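Local coordinates for protein sulfotransferase (PDB 2ZQ5) that probably transfers a sulfo group from the donor 3'-phosphoadenosine 5'-phosphosulfate to an acceptor, at residues Q118-E126 against A168-R179; D9-H17 against R37-Q48. One frame throughout, in Å; residues are numbered along the deposited sequence.

Contact 1 (Q118-E126 against A168-R179)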
# COMPACT_ATOMS: atom_id res chain seq x y z
N GLN A 118 11.04 -1.39 -12.74
CA GLN A 118 11.44 -1.83 -11.41
C GLN A 118 10.27 -1.64 -10.46
O GLN A 118 9.50 -0.68 -10.60
CB GLN A 118 12.66 -1.04 -10.92
CG GLN A 118 12.43 0.46 -10.73
CD GLN A 118 13.65 1.17 -10.20
OE1 GLN A 118 14.20 0.81 -9.15
NE2 GLN A 118 14.09 2.21 -10.91
N GLY A 119 10.12 -2.57 -9.53
CA GLY A 119 9.04 -2.50 -8.56
C GLY A 119 9.57 -2.52 -7.14
O GLY A 119 10.76 -2.75 -6.91
N LEU A 120 8.67 -2.29 -6.18
CA LEU A 120 9.04 -2.25 -4.77
C LEU A 120 9.10 -3.64 -4.15
O LEU A 120 8.13 -4.12 -3.57
CB LEU A 120 8.03 -1.39 -4.00
CG LEU A 120 8.31 -1.16 -2.52
CD1 LEU A 120 9.60 -0.37 -2.35
CD2 LEU A 120 7.15 -0.40 -1.91
N HIS A 121 10.25 -4.29 -4.27
CA HIS A 121 10.40 -5.63 -3.72
C HIS A 121 10.14 -5.61 -2.22
O HIS A 121 10.60 -4.73 -1.50
CB HIS A 121 11.80 -6.16 -4.02
CG HIS A 121 12.12 -6.16 -5.48
ND1 HIS A 121 11.61 -7.09 -6.36
CD2 HIS A 121 12.82 -5.28 -6.24
CE1 HIS A 121 11.98 -6.79 -7.59
NE2 HIS A 121 12.71 -5.69 -7.54
N MET A 122 9.38 -6.60 -1.77
CA MET A 122 9.00 -6.74 -0.38
C MET A 122 10.14 -6.50 0.62
O MET A 122 10.01 -5.68 1.52
CB MET A 122 8.38 -8.12 -0.16
CG MET A 122 7.59 -8.31 1.12
SD MET A 122 8.55 -8.15 2.63
CE MET A 122 9.67 -9.45 2.46
N TRP A 123 11.25 -7.21 0.46
CA TRP A 123 12.33 -7.05 1.42
C TRP A 123 12.94 -5.66 1.47
O TRP A 123 13.48 -5.25 2.50
CB TRP A 123 13.43 -8.11 1.20
CG TRP A 123 14.34 -7.93 0.01
CD1 TRP A 123 14.03 -8.10 -1.31
CD2 TRP A 123 15.74 -7.63 0.06
NE1 TRP A 123 15.15 -7.93 -2.09
CE2 TRP A 123 16.22 -7.63 -1.27
CE3 TRP A 123 16.64 -7.35 1.10
CZ2 TRP A 123 17.56 -7.37 -1.59
CZ3 TRP A 123 17.97 -7.09 0.78
CH2 TRP A 123 18.41 -7.11 -0.55
N LEU A 124 12.85 -4.93 0.37
CA LEU A 124 13.40 -3.58 0.33
C LEU A 124 12.42 -2.60 0.96
O LEU A 124 12.82 -1.57 1.49
CB LEU A 124 13.70 -3.19 -1.12
CG LEU A 124 14.75 -4.11 -1.77
CD1 LEU A 124 14.84 -3.79 -3.26
CD2 LEU A 124 16.10 -3.93 -1.09
N ALA A 125 11.13 -2.93 0.92
CA ALA A 125 10.12 -2.08 1.53
C ALA A 125 10.21 -2.28 3.05
O ALA A 125 9.98 -1.36 3.83
CB ALA A 125 8.73 -2.47 1.04
N GLU A 126 10.56 -3.50 3.45
CA GLU A 126 10.70 -3.82 4.87
C GLU A 126 12.03 -3.27 5.39
O GLU A 126 12.14 -2.89 6.55
CB GLU A 126 10.67 -5.33 5.09
CG GLU A 126 9.33 -6.00 4.85
CD GLU A 126 8.36 -5.84 6.01
OE1 GLU A 126 8.80 -5.45 7.11
OE2 GLU A 126 7.15 -6.11 5.83
N ALA A 168 9.66 -12.53 0.06
CA ALA A 168 10.64 -11.45 0.07
C ALA A 168 10.91 -10.82 -1.29
O ALA A 168 11.24 -9.64 -1.38
CB ALA A 168 11.95 -11.94 0.68
N TYR A 169 10.77 -11.60 -2.36
CA TYR A 169 11.04 -11.11 -3.70
C TYR A 169 9.82 -10.56 -4.44
O TYR A 169 9.95 -9.99 -5.53
CB TYR A 169 11.67 -12.22 -4.53
CG TYR A 169 10.81 -13.46 -4.63
CD1 TYR A 169 9.74 -13.52 -5.52
CD2 TYR A 169 11.04 -14.55 -3.79
CE1 TYR A 169 8.92 -14.64 -5.58
CE2 TYR A 169 10.22 -15.68 -3.84
CZ TYR A 169 9.17 -15.71 -4.74
OH TYR A 169 8.36 -16.83 -4.79
N GLU A 170 8.64 -10.72 -3.86
CA GLU A 170 7.41 -10.24 -4.49
C GLU A 170 7.27 -8.72 -4.38
O GLU A 170 7.84 -8.10 -3.49
CB GLU A 170 6.19 -10.90 -3.84
CG GLU A 170 5.99 -12.36 -4.21
CD GLU A 170 4.72 -12.94 -3.60
OE1 GLU A 170 4.69 -13.14 -2.36
OE2 GLU A 170 3.76 -13.18 -4.35
N LEU A 171 6.51 -8.13 -5.30
CA LEU A 171 6.31 -6.69 -5.28
C LEU A 171 5.27 -6.28 -4.24
O LEU A 171 4.19 -6.86 -4.16
CB LEU A 171 5.88 -6.20 -6.67
CG LEU A 171 6.86 -6.49 -7.82
CD1 LEU A 171 6.36 -5.82 -9.09
CD2 LEU A 171 8.25 -5.99 -7.47
N GLU A 172 5.63 -5.27 -3.45
CA GLU A 172 4.77 -4.76 -2.39
C GLU A 172 4.07 -3.45 -2.75
O GLU A 172 4.49 -2.73 -3.66
CB GLU A 172 5.60 -4.53 -1.12
CG GLU A 172 5.47 -5.59 -0.04
CD GLU A 172 4.09 -5.61 0.60
OE1 GLU A 172 3.96 -6.22 1.68
OE2 GLU A 172 3.13 -5.04 0.02
N GLU A 173 3.02 -3.15 -2.00
CA GLU A 173 2.24 -1.94 -2.19
C GLU A 173 2.90 -0.76 -1.48
O GLU A 173 3.66 -0.93 -0.52
CB GLU A 173 0.83 -2.12 -1.65
CG GLU A 173 0.02 -3.18 -2.37
CD GLU A 173 -1.39 -3.26 -1.83
OE1 GLU A 173 -1.54 -3.31 -0.60
OE2 GLU A 173 -2.34 -3.27 -2.64
N CYS A 174 2.57 0.45 -1.94
CA CYS A 174 3.16 1.67 -1.39
C CYS A 174 2.89 1.95 0.08
O CYS A 174 3.62 2.73 0.69
CB CYS A 174 2.72 2.87 -2.23
SG CYS A 174 3.16 2.75 -3.99
N TRP A 175 1.85 1.34 0.66
CA TRP A 175 1.59 1.60 2.07
C TRP A 175 2.79 1.19 2.91
O TRP A 175 2.99 1.71 4.01
CB TRP A 175 0.32 0.89 2.57
CG TRP A 175 0.39 -0.61 2.57
CD1 TRP A 175 -0.05 -1.44 1.58
CD2 TRP A 175 0.95 -1.44 3.59
NE1 TRP A 175 0.20 -2.75 1.93
CE2 TRP A 175 0.81 -2.78 3.15
CE3 TRP A 175 1.55 -1.19 4.83
CZ2 TRP A 175 1.25 -3.87 3.92
CZ3 TRP A 175 1.99 -2.27 5.59
CH2 TRP A 175 1.84 -3.59 5.13
N GLN A 176 3.60 0.26 2.40
CA GLN A 176 4.78 -0.18 3.12
C GLN A 176 5.78 0.97 3.28
O GLN A 176 6.61 0.95 4.18
CB GLN A 176 5.44 -1.37 2.42
CG GLN A 176 4.72 -2.68 2.67
CD GLN A 176 5.20 -3.38 3.93
OE1 GLN A 176 5.43 -2.75 4.96
NE2 GLN A 176 5.35 -4.70 3.85
N LEU A 177 5.69 1.95 2.39
CA LEU A 177 6.55 3.12 2.47
C LEU A 177 5.82 4.26 3.18
O LEU A 177 6.39 4.90 4.06
CB LEU A 177 6.98 3.60 1.08
CG LEU A 177 7.90 2.68 0.28
CD1 LEU A 177 8.15 3.29 -1.09
CD2 LEU A 177 9.23 2.48 1.01
N LEU A 178 4.57 4.49 2.80
CA LEU A 178 3.77 5.57 3.39
C LEU A 178 3.54 5.41 4.89
O LEU A 178 3.32 6.40 5.60
CB LEU A 178 2.43 5.69 2.65
CG LEU A 178 2.54 6.08 1.17
CD1 LEU A 178 1.22 5.81 0.47
CD2 LEU A 178 2.94 7.54 1.04
N ARG A 179 3.61 4.18 5.38
CA ARG A 179 3.42 3.94 6.81
C ARG A 179 4.50 4.69 7.60
O ARG A 179 4.30 4.99 8.78
CB ARG A 179 3.49 2.44 7.13
CG ARG A 179 4.84 1.82 6.83
CD ARG A 179 4.94 0.35 7.23
NE ARG A 179 6.20 -0.21 6.74
CZ ARG A 179 6.87 -1.20 7.31
NH1 ARG A 179 6.41 -1.79 8.41
NH2 ARG A 179 8.00 -1.62 6.77
O HOH W 1 9.27 1.12 4.65
O HOH W 2 9.79 -3.15 8.01
O HOH W 3 4.94 -4.47 7.19
O HOH W 4 7.66 -4.13 9.55
O HOH W 5 5.87 -8.10 3.87

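Contact 2 (D9-H17 against R37-Q48)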
# COMPACT_ATOMS: atom_id res chain seq x y z
N ASP A 9 -4.33 -1.70 25.88
CA ASP A 9 -3.77 -0.45 25.37
C ASP A 9 -2.71 -0.79 24.34
O ASP A 9 -2.04 -1.82 24.44
CB ASP A 9 -3.14 0.36 26.50
CG ASP A 9 -4.14 1.27 27.20
OD1 ASP A 9 -5.23 0.80 27.56
OD2 ASP A 9 -3.81 2.46 27.38
N VAL A 10 -2.54 0.08 23.34
CA VAL A 10 -1.54 -0.15 22.31
C VAL A 10 -0.18 0.32 22.84
O VAL A 10 0.69 -0.50 23.12
CB VAL A 10 -1.88 0.60 21.01
CG1 VAL A 10 -0.83 0.32 19.95
CG2 VAL A 10 -3.25 0.15 20.50
N ALA A 11 -0.03 1.63 22.97
CA ALA A 11 1.21 2.24 23.47
C ALA A 11 1.14 3.75 23.31
O ALA A 11 0.24 4.27 22.66
CB ALA A 11 2.41 1.69 22.71
N THR A 12 2.10 4.46 23.90
CA THR A 12 2.15 5.91 23.79
C THR A 12 3.13 6.24 22.67
O THR A 12 3.88 5.37 22.22
CB THR A 12 2.66 6.57 25.08
OG1 THR A 12 4.03 6.21 25.29
CG2 THR A 12 1.84 6.12 26.27
N VAL A 13 3.12 7.49 22.21
CA VAL A 13 4.02 7.90 21.15
C VAL A 13 5.48 7.74 21.59
O VAL A 13 6.31 7.25 20.82
CB VAL A 13 3.77 9.37 20.74
CG1 VAL A 13 4.78 9.81 19.69
CG2 VAL A 13 2.35 9.52 20.21
N ASP A 14 5.78 8.15 22.82
CA ASP A 14 7.15 8.03 23.33
C ASP A 14 7.56 6.56 23.42
O ASP A 14 8.68 6.20 23.05
CB ASP A 14 7.28 8.66 24.72
CG ASP A 14 7.18 10.17 24.69
OD1 ASP A 14 7.62 10.78 23.69
OD2 ASP A 14 6.69 10.76 25.67
N GLU A 15 6.66 5.71 23.91
CA GLU A 15 6.96 4.29 24.03
C GLU A 15 7.27 3.66 22.68
O GLU A 15 8.18 2.84 22.57
CB GLU A 15 5.79 3.55 24.69
CG GLU A 15 5.55 3.95 26.14
CD GLU A 15 4.41 3.18 26.77
OE1 GLU A 15 3.47 2.80 26.04
OE2 GLU A 15 4.44 2.97 28.00
N LEU A 16 6.51 4.03 21.65
CA LEU A 16 6.74 3.48 20.32
C LEU A 16 8.11 3.89 19.78
O LEU A 16 8.81 3.07 19.18
CB LEU A 16 5.63 3.92 19.37
CG LEU A 16 4.28 3.23 19.61
CD1 LEU A 16 3.22 3.87 18.73
CD2 LEU A 16 4.40 1.74 19.32
N HIS A 17 8.49 5.14 19.97
CA HIS A 17 9.80 5.60 19.50
C HIS A 17 10.89 4.85 20.26
O HIS A 17 11.86 4.39 19.67
CB HIS A 17 9.96 7.11 19.72
CG HIS A 17 9.28 7.96 18.69
ND1 HIS A 17 7.91 8.17 18.69
CD2 HIS A 17 9.76 8.64 17.63
CE1 HIS A 17 7.59 8.95 17.67
NE2 HIS A 17 8.70 9.24 17.01
N ARG A 37 4.22 12.78 13.41
CA ARG A 37 3.91 12.79 14.83
C ARG A 37 2.43 13.04 15.10
O ARG A 37 1.82 12.33 15.91
CB ARG A 37 4.76 13.84 15.56
CG ARG A 37 6.20 13.40 15.79
CD ARG A 37 6.99 14.47 16.52
NE ARG A 37 8.28 13.97 16.99
CZ ARG A 37 8.43 13.02 17.91
NH1 ARG A 37 7.37 12.46 18.47
NH2 ARG A 37 9.65 12.64 18.28
N GLU A 38 1.85 14.02 14.42
CA GLU A 38 0.43 14.31 14.60
C GLU A 38 -0.38 13.10 14.14
O GLU A 38 -1.33 12.69 14.80
CB GLU A 38 -0.02 15.54 13.80
CG GLU A 38 -1.43 16.00 14.16
CD GLU A 38 -2.04 16.99 13.17
OE1 GLU A 38 -1.28 17.66 12.45
OE2 GLU A 38 -3.29 17.10 13.14
N ALA A 39 0.01 12.55 13.00
CA ALA A 39 -0.69 11.39 12.44
C ALA A 39 -0.68 10.23 13.43
O ALA A 39 -1.71 9.60 13.67
CB ALA A 39 -0.03 10.97 11.13
N LEU A 40 0.48 9.94 14.01
CA LEU A 40 0.59 8.85 14.97
C LEU A 40 -0.30 9.09 16.19
O LEU A 40 -0.96 8.17 16.67
CB LEU A 40 2.05 8.68 15.40
CG LEU A 40 2.34 7.53 16.38
CD1 LEU A 40 1.81 6.21 15.84
CD2 LEU A 40 3.84 7.46 16.62
N GLY A 41 -0.32 10.33 16.68
CA GLY A 41 -1.14 10.65 17.83
C GLY A 41 -2.62 10.46 17.55
O GLY A 41 -3.35 9.90 18.37
N VAL A 42 -3.07 10.92 16.39
CA VAL A 42 -4.47 10.78 16.00
C VAL A 42 -4.82 9.30 15.84
O VAL A 42 -5.89 8.85 16.26
CB VAL A 42 -4.75 11.53 14.68
CG1 VAL A 42 -6.13 11.17 14.16
CG2 VAL A 42 -4.64 13.03 14.91
N LEU A 43 -3.92 8.54 15.23
CA LEU A 43 -4.14 7.12 15.02
C LEU A 43 -4.22 6.37 16.35
O LEU A 43 -5.09 5.51 16.53
CB LEU A 43 -3.03 6.55 14.14
CG LEU A 43 -3.12 5.08 13.72
CD1 LEU A 43 -4.43 4.81 12.99
CD2 LEU A 43 -1.93 4.76 12.82
N LEU A 44 -3.33 6.69 17.28
CA LEU A 44 -3.32 6.04 18.59
C LEU A 44 -4.60 6.36 19.36
O LEU A 44 -5.17 5.49 20.01
CB LEU A 44 -2.11 6.48 19.41
CG LEU A 44 -0.78 5.82 19.02
CD1 LEU A 44 0.36 6.49 19.77
CD2 LEU A 44 -0.84 4.34 19.34
N ASP A 45 -5.04 7.62 19.30
CA ASP A 45 -6.26 8.00 19.99
C ASP A 45 -7.44 7.23 19.41
O ASP A 45 -8.37 6.87 20.13
CB ASP A 45 -6.52 9.51 19.87
CG ASP A 45 -5.61 10.34 20.77
OD1 ASP A 45 -4.85 9.75 21.57
OD2 ASP A 45 -5.68 11.58 20.67
N ALA A 46 -7.41 6.99 18.10
CA ALA A 46 -8.48 6.26 17.45
C ALA A 46 -8.48 4.80 17.89
O ALA A 46 -9.52 4.25 18.25
CB ALA A 46 -8.34 6.36 15.94
N TYR A 47 -7.32 4.16 17.85
CA TYR A 47 -7.22 2.76 18.25
C TYR A 47 -7.71 2.55 19.67
O TYR A 47 -8.54 1.68 19.94
CB TYR A 47 -5.78 2.26 18.17
CG TYR A 47 -5.30 1.88 16.79
CD1 TYR A 47 -6.06 1.06 15.97
CD2 TYR A 47 -4.06 2.31 16.33
CE1 TYR A 47 -5.60 0.68 14.71
CE2 TYR A 47 -3.59 1.93 15.07
CZ TYR A 47 -4.37 1.12 14.27
OH TYR A 47 -3.93 0.77 13.01
N GLN A 48 -7.19 3.36 20.58
CA GLN A 48 -7.52 3.23 21.99
C GLN A 48 -8.88 3.77 22.40
O GLN A 48 -9.39 3.44 23.47
CB GLN A 48 -6.38 3.85 22.81
CG GLN A 48 -5.02 3.29 22.39
CD GLN A 48 -3.84 3.84 23.17
OE1 GLN A 48 -3.66 5.05 23.27
NE2 GLN A 48 -3.02 2.95 23.71
O HOH W 6 8.15 10.56 21.13

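Contact 1 (Q118-E126 against A168-R179)
Leu120 and Glu172 are joined through their backbones: Glu172 N donates to Leu120 O (2.8 Å, 171° at the hydrogen). With the bond from Met122 N to Glu170 O, this makes a single beta bridge around His121 and Leu171. A little further on, Trp123 N uses a lone pair of Ala168 O. Gly119 has no side chain, which lets Leu171 CD2 come to 3.7 Å from its carbonyl carbon.

Gln176 reaches the other segment at its two ends, CB and NE2. Its CB rests on Ala125 CB at 3.7 Å, where the small alanine allows the two backbones to come near. Within 168-179, CG lies over one face of the Trp175 ring, and a bend at chi2 (-87°) turns the amide toward the acids. There NE2 gives one hydrogen to Glu126 OE2 (3.0 Å) and the other to Glu172 OE1 (3.0 Å), meeting both carboxylates from above their planes. A neutral donor with two N-H groups suits a place between two like charges. OE1 sits over the centre of the Arg179 guanidinium in its own segment, whose NH2 makes a long salt bridge to Glu126 OE1 (3.9 Å); water 2 bridges the same pair.

Leu120 CD2 and Leu177 CG meet tip to tip at 3.9 Å. The arrangement belongs to the alpha/beta sulfotransferase fold: outermost strand 117-119 leads through Leu120 and the N-cap His121 into helix 122-126.

Contact 2 (D9-H17 against R37-Q48)
A knob-into-hole contact seats Val13, in the first turn of helix 13-24, among Arg37, Leu40, Gly41 and Leu44 of helix 36-50. The short helical segments cross steeply, at 114°, with their axes 11.2 Å apart at closest. Val13 suits the knob because its branches divide the work: CG2 reaches Leu44 CD1 at 3.7 Å, while CG1, anti to the backbone N (chi1 177°), lies 4.0 Å from Leu40 CD2. Gly41 CA forms part of the hole. Leu16 CD1 adds apolar contact with both leucines, and Val10 CG2 lies against Tyr47 CB at 4.0 Å. Leu44 CD2 also touches the backbone at Ala11 O, 3.5 Å away. Thr12 and Glu15 form a capping box, in which Thr12 N donates to Glu15 OE1 (3.0 Å); the half that rests on Thr12 OG1 is less certain.

At the other end the Arg37 guanidinium lies flat on the His17 ring, with centres 4.4 Å apart and planes at 13°. The ring is fixed from two sides, since ND1 donates to Val13 O (2.8 Å) and NE2 is hydrogen-bonded to Tyr36 OH. Such a stack places a cation against an imidazole, which would probably favour the neutral form of His17.

Overall arrangement
Contact 2 closes before contact 1 opens in the chain, and the two do not touch: their centres are about 24 Å apart and their nearest atoms about 7 Å. Contact 1 is central, its centre about 8 Å from that of the chain, whereas the centre of contact 2 lies about 20 Å from it, among the N-terminal helices. The chain after 168-179 links them, for Leu182, His183 and Tyr187 pack on Ala39 and Tyr47 of helix 36-50. Glu173 of contact 1 also reaches the neighbouring strand 227-231 by its salt bridge with Lys231. In sulfotransferases the 5'-phosphosulfate of the donor is typically bound by the loop after the first strand, here probably between 94-97 and 104-111.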